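Local coordinates for transcriptional repressor pagR (PDB 2ZKZ), which represses transcription of the pagA and atxA genes in Bacillus anthracis as a dimeric DNA-binding protein of the ArsR family, at residues 22-27 against 86-91; 30-35 against 68-73. All coordinates share one frame; numbering follows the deposited sequence.

Contact 1: 22-27 against 86-91; sequences KTMAHP and PKVEGI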
loop_
_atom_site.group_PDB
_atom_site.type_symbol
_atom_site.label_atom_id
_atom_site.label_comp_id
_atom_site.label_asym_id
_atom_site.label_seq_id
_atom_site.Cartn_x
_atom_site.Cartn_y
_atom_site.Cartn_z
ATOM N N LYS A 22 1.277 -0.022 -4.820
ATOM C CA LYS A 22 2.356 0.646 -5.538
ATOM C C LYS A 22 1.930 2.035 -6.022
ATOM O O LYS A 22 2.678 3.002 -5.894
ATOM C CB LYS A 22 2.799 -0.198 -6.733
ATOM C CG LYS A 22 3.954 0.410 -7.533
ATOM C CD LYS A 22 4.188 -0.356 -8.832
ATOM C CE LYS A 22 5.298 0.271 -9.666
ATOM N NZ LYS A 22 6.612 0.136 -8.981
ATOM N N THR A 23 0.715 2.129 -6.559
ATOM C CA THR A 23 0.197 3.391 -7.069
ATOM C C THR A 23 -0.026 4.426 -5.966
ATOM O O THR A 23 0.096 5.625 -6.207
ATOM C CB THR A 23 -1.122 3.167 -7.858
ATOM O OG1 THR A 23 -0.903 2.174 -8.867
ATOM C CG2 THR A 23 -1.572 4.463 -8.546
HETATM N N MSE A 24 -0.356 3.968 -4.761
HETATM C CA MSE A 24 -0.573 4.868 -3.619
HETATM C C MSE A 24 0.718 5.152 -2.845
HETATM O O MSE A 24 0.744 6.027 -1.979
HETATM C CB MSE A 24 -1.569 4.252 -2.620
HETATM C CG MSE A 24 -2.969 3.932 -3.150
HETATM SE SE MSE A 24 -4.047 3.025 -1.790
HETATM C CE MSE A 24 -4.213 4.486 -0.539
ATOM N N ALA A 25 1.786 4.422 -3.156
ATOM C CA ALA A 25 3.051 4.557 -2.429
ATOM C C ALA A 25 3.904 5.806 -2.668
ATOM O O ALA A 25 5.104 5.705 -2.911
ATOM C CB ALA A 25 3.903 3.293 -2.650
ATOM N N HIS A 26 3.285 6.976 -2.565
ATOM C CA HIS A 26 3.960 8.258 -2.755
ATOM C C HIS A 26 3.308 9.237 -1.779
ATOM O O HIS A 26 2.084 9.328 -1.718
ATOM C CB HIS A 26 3.753 8.760 -4.194
ATOM C CG HIS A 26 4.359 7.873 -5.238
ATOM N ND1 HIS A 26 5.654 8.025 -5.685
ATOM C CD2 HIS A 26 3.860 6.797 -5.891
ATOM C CE1 HIS A 26 5.927 7.080 -6.566
ATOM N NE2 HIS A 26 4.856 6.321 -6.709
ATOM N N PRO A 27 4.115 9.983 -1.010
ATOM C CA PRO A 27 3.615 10.953 -0.030
ATOM C C PRO A 27 2.489 11.869 -0.511
ATOM O O PRO A 27 1.441 11.967 0.127
ATOM C CB PRO A 27 4.873 11.739 0.341
ATOM C CG PRO A 27 5.927 10.697 0.259
ATOM C CD PRO A 27 5.589 9.977 -1.028
ATOM N N PRO A 86 -13.517 0.620 -2.426
ATOM C CA PRO A 86 -13.607 0.368 -0.986
ATOM C C PRO A 86 -12.243 0.143 -0.336
ATOM O O PRO A 86 -11.997 0.596 0.784
ATOM C CB PRO A 86 -14.479 -0.885 -0.907
ATOM C CG PRO A 86 -15.313 -0.807 -2.147
ATOM C CD PRO A 86 -14.308 -0.370 -3.178
ATOM N N LYS A 87 -11.357 -0.556 -1.041
ATOM C CA LYS A 87 -10.029 -0.842 -0.506
ATOM C C LYS A 87 -9.219 0.433 -0.276
ATOM O O LYS A 87 -8.518 0.565 0.735
ATOM C CB LYS A 87 -9.269 -1.785 -1.442
ATOM C CG LYS A 87 -9.842 -3.190 -1.517
ATOM C CD LYS A 87 -8.884 -4.123 -2.255
ATOM C CE LYS A 87 -9.371 -5.566 -2.249
ATOM N NZ LYS A 87 -10.654 -5.721 -2.986
ATOM N N VAL A 88 -9.320 1.371 -1.212
ATOM C CA VAL A 88 -8.606 2.637 -1.098
ATOM C C VAL A 88 -9.089 3.407 0.122
ATOM O O VAL A 88 -8.284 3.898 0.911
ATOM C CB VAL A 88 -8.801 3.515 -2.355
ATOM C CG1 VAL A 88 -8.125 4.868 -2.155
ATOM C CG2 VAL A 88 -8.222 2.810 -3.565
ATOM N N GLU A 89 -10.402 3.512 0.280
ATOM C CA GLU A 89 -10.952 4.227 1.433
ATOM C C GLU A 89 -10.526 3.532 2.721
ATOM O O GLU A 89 -10.130 4.182 3.687
ATOM C CB GLU A 89 -12.484 4.279 1.368
ATOM C CG GLU A 89 -13.104 4.966 2.578
ATOM C CD GLU A 89 -14.613 5.105 2.473
ATOM O OE1 GLU A 89 -15.292 4.082 2.236
ATOM O OE2 GLU A 89 -15.121 6.238 2.636
ATOM N N GLY A 90 -10.604 2.204 2.720
ATOM C CA GLY A 90 -10.218 1.444 3.896
ATOM C C GLY A 90 -8.770 1.677 4.292
ATOM O O GLY A 90 -8.459 1.828 5.471
ATOM N N ILE A 91 -7.881 1.721 3.305
ATOM C CA ILE A 91 -6.463 1.916 3.563
ATOM C C ILE A 91 -6.138 3.311 4.059
ATOM O O ILE A 91 -5.352 3.472 4.993
ATOM C CB ILE A 91 -5.602 1.643 2.301
ATOM C CG1 ILE A 91 -5.686 0.166 1.914
ATOM C CG2 ILE A 91 -4.148 2.018 2.572
ATOM C CD1 ILE A 91 -5.067 -0.152 0.560
#

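Contact 2: 30-35 against 68-73; sequences LKIVNE and KVLKRN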
loop_
_atom_site.group_PDB
_atom_site.type_symbol
_atom_site.label_atom_id
_atom_site.label_comp_id
_atom_site.label_asym_id
_atom_site.label_seq_id
_atom_site.Cartn_x
_atom_site.Cartn_y
_atom_site.Cartn_z
ATOM N N LEU A 30 -0.706 10.013 -1.231
ATOM C CA LEU A 30 -1.467 9.672 -0.035
ATOM C C LEU A 30 -2.207 10.927 0.439
ATOM O O LEU A 30 -3.325 10.840 0.935
ATOM C CB LEU A 30 -0.544 9.126 1.062
ATOM C CG LEU A 30 0.015 7.722 0.776
ATOM C CD1 LEU A 30 1.012 7.310 1.866
ATOM C CD2 LEU A 30 -1.140 6.724 0.702
ATOM N N LYS A 31 -1.581 12.091 0.280
ATOM C CA LYS A 31 -2.214 13.349 0.667
ATOM C C LYS A 31 -3.473 13.562 -0.161
ATOM O O LYS A 31 -4.514 13.942 0.364
ATOM C CB LYS A 31 -1.287 14.537 0.419
ATOM C CG LYS A 31 -0.272 14.800 1.502
ATOM C CD LYS A 31 0.015 16.301 1.601
ATOM C CE LYS A 31 -1.260 17.065 1.958
ATOM N NZ LYS A 31 -1.031 18.518 2.196
ATOM N N ILE A 32 -3.361 13.338 -1.465
ATOM C CA ILE A 32 -4.497 13.506 -2.363
ATOM C C ILE A 32 -5.641 12.590 -1.938
ATOM O O ILE A 32 -6.785 13.027 -1.820
ATOM C CB ILE A 32 -4.090 13.206 -3.826
ATOM C CG1 ILE A 32 -3.116 14.280 -4.312
ATOM C CG2 ILE A 32 -5.326 13.128 -4.718
ATOM C CD1 ILE A 32 -2.555 14.041 -5.722
ATOM N N VAL A 33 -5.339 11.319 -1.694
ATOM C CA VAL A 33 -6.382 10.386 -1.279
ATOM C C VAL A 33 -7.022 10.818 0.038
ATOM O O VAL A 33 -8.248 10.759 0.193
ATOM C CB VAL A 33 -5.828 8.949 -1.128
ATOM C CG1 VAL A 33 -6.921 8.024 -0.605
ATOM C CG2 VAL A 33 -5.312 8.456 -2.467
ATOM N N ASN A 34 -6.201 11.240 0.994
ATOM C CA ASN A 34 -6.725 11.688 2.285
ATOM C C ASN A 34 -7.690 12.868 2.080
ATOM O O ASN A 34 -8.767 12.919 2.672
ATOM C CB ASN A 34 -5.580 12.128 3.201
ATOM C CG ASN A 34 -6.044 12.370 4.626
ATOM O OD1 ASN A 34 -5.802 13.432 5.203
ATOM N ND2 ASN A 34 -6.716 11.382 5.201
ATOM N N GLU A 35 -7.295 13.815 1.234
ATOM C CA GLU A 35 -8.132 14.982 0.961
ATOM C C GLU A 35 -9.470 14.598 0.328
ATOM O O GLU A 35 -10.512 15.162 0.673
ATOM C CB GLU A 35 -7.397 15.962 0.047
ATOM C CG GLU A 35 -6.227 16.681 0.693
ATOM C CD GLU A 35 -6.623 17.477 1.925
ATOM O OE1 GLU A 35 -7.718 18.078 1.935
ATOM O OE2 GLU A 35 -5.826 17.518 2.883
ATOM N N LYS A 68 -7.220 3.348 -11.097
ATOM C CA LYS A 68 -6.704 2.335 -10.189
ATOM C C LYS A 68 -7.013 2.714 -8.752
ATOM O O LYS A 68 -7.511 1.904 -7.980
ATOM C CB LYS A 68 -5.187 2.194 -10.353
ATOM C CG LYS A 68 -4.738 1.628 -11.693
ATOM C CD LYS A 68 -3.217 1.531 -11.762
ATOM C CE LYS A 68 -2.764 0.933 -13.082
ATOM N NZ LYS A 68 -1.283 0.931 -13.198
ATOM N N VAL A 69 -6.716 3.960 -8.405
ATOM C CA VAL A 69 -6.924 4.444 -7.051
ATOM C C VAL A 69 -8.065 5.453 -6.965
ATOM O O VAL A 69 -8.834 5.454 -6.001
ATOM C CB VAL A 69 -5.632 5.111 -6.524
ATOM C CG1 VAL A 69 -5.851 5.668 -5.133
ATOM C CG2 VAL A 69 -4.494 4.105 -6.539
ATOM N N LEU A 70 -8.168 6.299 -7.987
ATOM C CA LEU A 70 -9.180 7.348 -8.032
ATOM C C LEU A 70 -10.129 7.239 -9.221
ATOM O O LEU A 70 -9.799 6.653 -10.258
ATOM C CB LEU A 70 -8.492 8.717 -8.078
ATOM C CG LEU A 70 -8.201 9.485 -6.783
ATOM C CD1 LEU A 70 -8.044 8.558 -5.613
ATOM C CD2 LEU A 70 -6.962 10.340 -6.990
ATOM N N LYS A 71 -11.310 7.822 -9.056
ATOM C CA LYS A 71 -12.313 7.830 -10.106
ATOM C C LYS A 71 -12.433 9.247 -10.669
ATOM O O LYS A 71 -12.532 10.215 -9.913
ATOM C CB LYS A 71 -13.669 7.391 -9.543
ATOM C CG LYS A 71 -14.739 7.198 -10.606
ATOM C CD LYS A 71 -16.047 6.741 -9.992
ATOM C CE LYS A 71 -16.942 6.086 -11.036
ATOM N NZ LYS A 71 -16.995 6.888 -12.289
ATOM N N ARG A 72 -12.402 9.374 -11.989
ATOM C CA ARG A 72 -12.556 10.678 -12.608
ATOM C C ARG A 72 -14.037 10.831 -12.956
ATOM O O ARG A 72 -14.646 9.926 -13.526
ATOM C CB ARG A 72 -11.699 10.799 -13.872
ATOM C CG ARG A 72 -11.811 12.161 -14.537
ATOM C CD ARG A 72 -10.858 12.300 -15.717
ATOM N NE ARG A 72 -11.103 11.285 -16.735
ATOM C CZ ARG A 72 -10.345 11.114 -17.814
ATOM N NH1 ARG A 72 -9.293 11.894 -18.015
ATOM N NH2 ARG A 72 -10.629 10.156 -18.682
ATOM N N ASN A 73 -14.607 11.978 -12.596
ATOM C CA ASN A 73 -16.019 12.261 -12.841
ATOM C C ASN A 73 -16.190 13.564 -13.610
ATOM O O ASN A 73 -15.395 14.497 -13.474
ATOM C CB ASN A 73 -16.775 12.407 -11.519
ATOM C CG ASN A 73 -16.630 11.203 -10.619
ATOM O OD1 ASN A 73 -17.398 10.249 -10.712
ATOM N ND2 ASN A 73 -15.632 11.242 -9.734
#

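Contact 1: 22-27 against 86-91
Met24 O accepts a hydrogen bond from His26 N at 2.8 Å, while the Met24 side chain reaches across to Val88 and Ile91. The backbone bond closes an inverse gamma turn centred on Ala25. This turn ends helix 14-24, and His26 then takes the N-cap position of helix 27-39. No hydrogen bond joins 22-27 to 86-91, so the contact itself is wholly apolar. Met24, modelled as selenomethionine, supplies all of it from its own side. Its chain is extended at chi2 (175°) and bends at chi3 (67°), which puts CE between the branches of two residues of helix 86-95. CE lies 4.0 Å from Ile91 CG2 and 4.2 Å from Val88 CG1. Behind it, SE is 4.1 Å from Ile91 CD1. Ile91 thus meets the thioether with both of its methyl ends, whereas Val88 offers one branch. All three touching residues are buried. Leu30 and Val69 also pack on Met24. Nearby, Ala25 packs on Ala18 of the second subunit, and Lys87 on Leu95 of that subunit. The contact therefore pins the end of an N-terminal helix to the C-terminal helix beside the subunit interface. Pairing of these two terminal helices at the dimer interface is characteristic of the ArsR-type winged helix-turn-helix fold.

Contact 2: 30-35 against 68-73
Val33 and Ile32 of helix 27-39 pack on Val69 and Leu70, in the turn that enters the wing of this winged helix-turn-helix fold. Helix 55-65, most of which lies in the predicted DNA-binding motif, comes just before this turn, and strand 71-75 follows it. The tight part is small, and all four residues are buried. Val33 CG2 is the shared point: it lies 3.9 Å from Val69 CG1, where the two valines cross at about a right angle. With chi1 at 178°, Val69 turns CG1, not CG2, to Val33. Leu62 and Met65 of helix 55-65 also pack on Leu70.

On the outer side Lys68, Lys71 and Arg72 are exposed and do not touch 30-35. Lys68 NZ forms a salt bridge with Glu19 OE2, and Asn73 ND2 is bonded to Ser82 OG and Tyr80 O on the adjacent strand. Within the core, Leu70 has chi1 -92° and chi2 27°, away from the usual staggered positions. This forks its methyls over the helix, with CD2 at 4.0 Å from Ile32 CG2 and CD1 at 4.2 Å from Val33 CG2.

Both contacts are buried, apolar and part of the core, but contact 2 is central and contact 1 lies further out. Their centres are about 1 Å and about 8 Å from the centre of the chain. More residues of contact 1 are near the second subunit. Contact 1 ties the first and last helices together, and contact 2 joins helix 27-39 to the start of the wing. They touch each other: Val88 CG1 is 3.7 Å from Val33 CG1. In contact 1 one long thioether chain meets two branched residues; in contact 2 all four are branched. Together they join the terminal helices to helix 27-39 and the turn following helix 55-65, which overlaps the predicted DNA-binding motif.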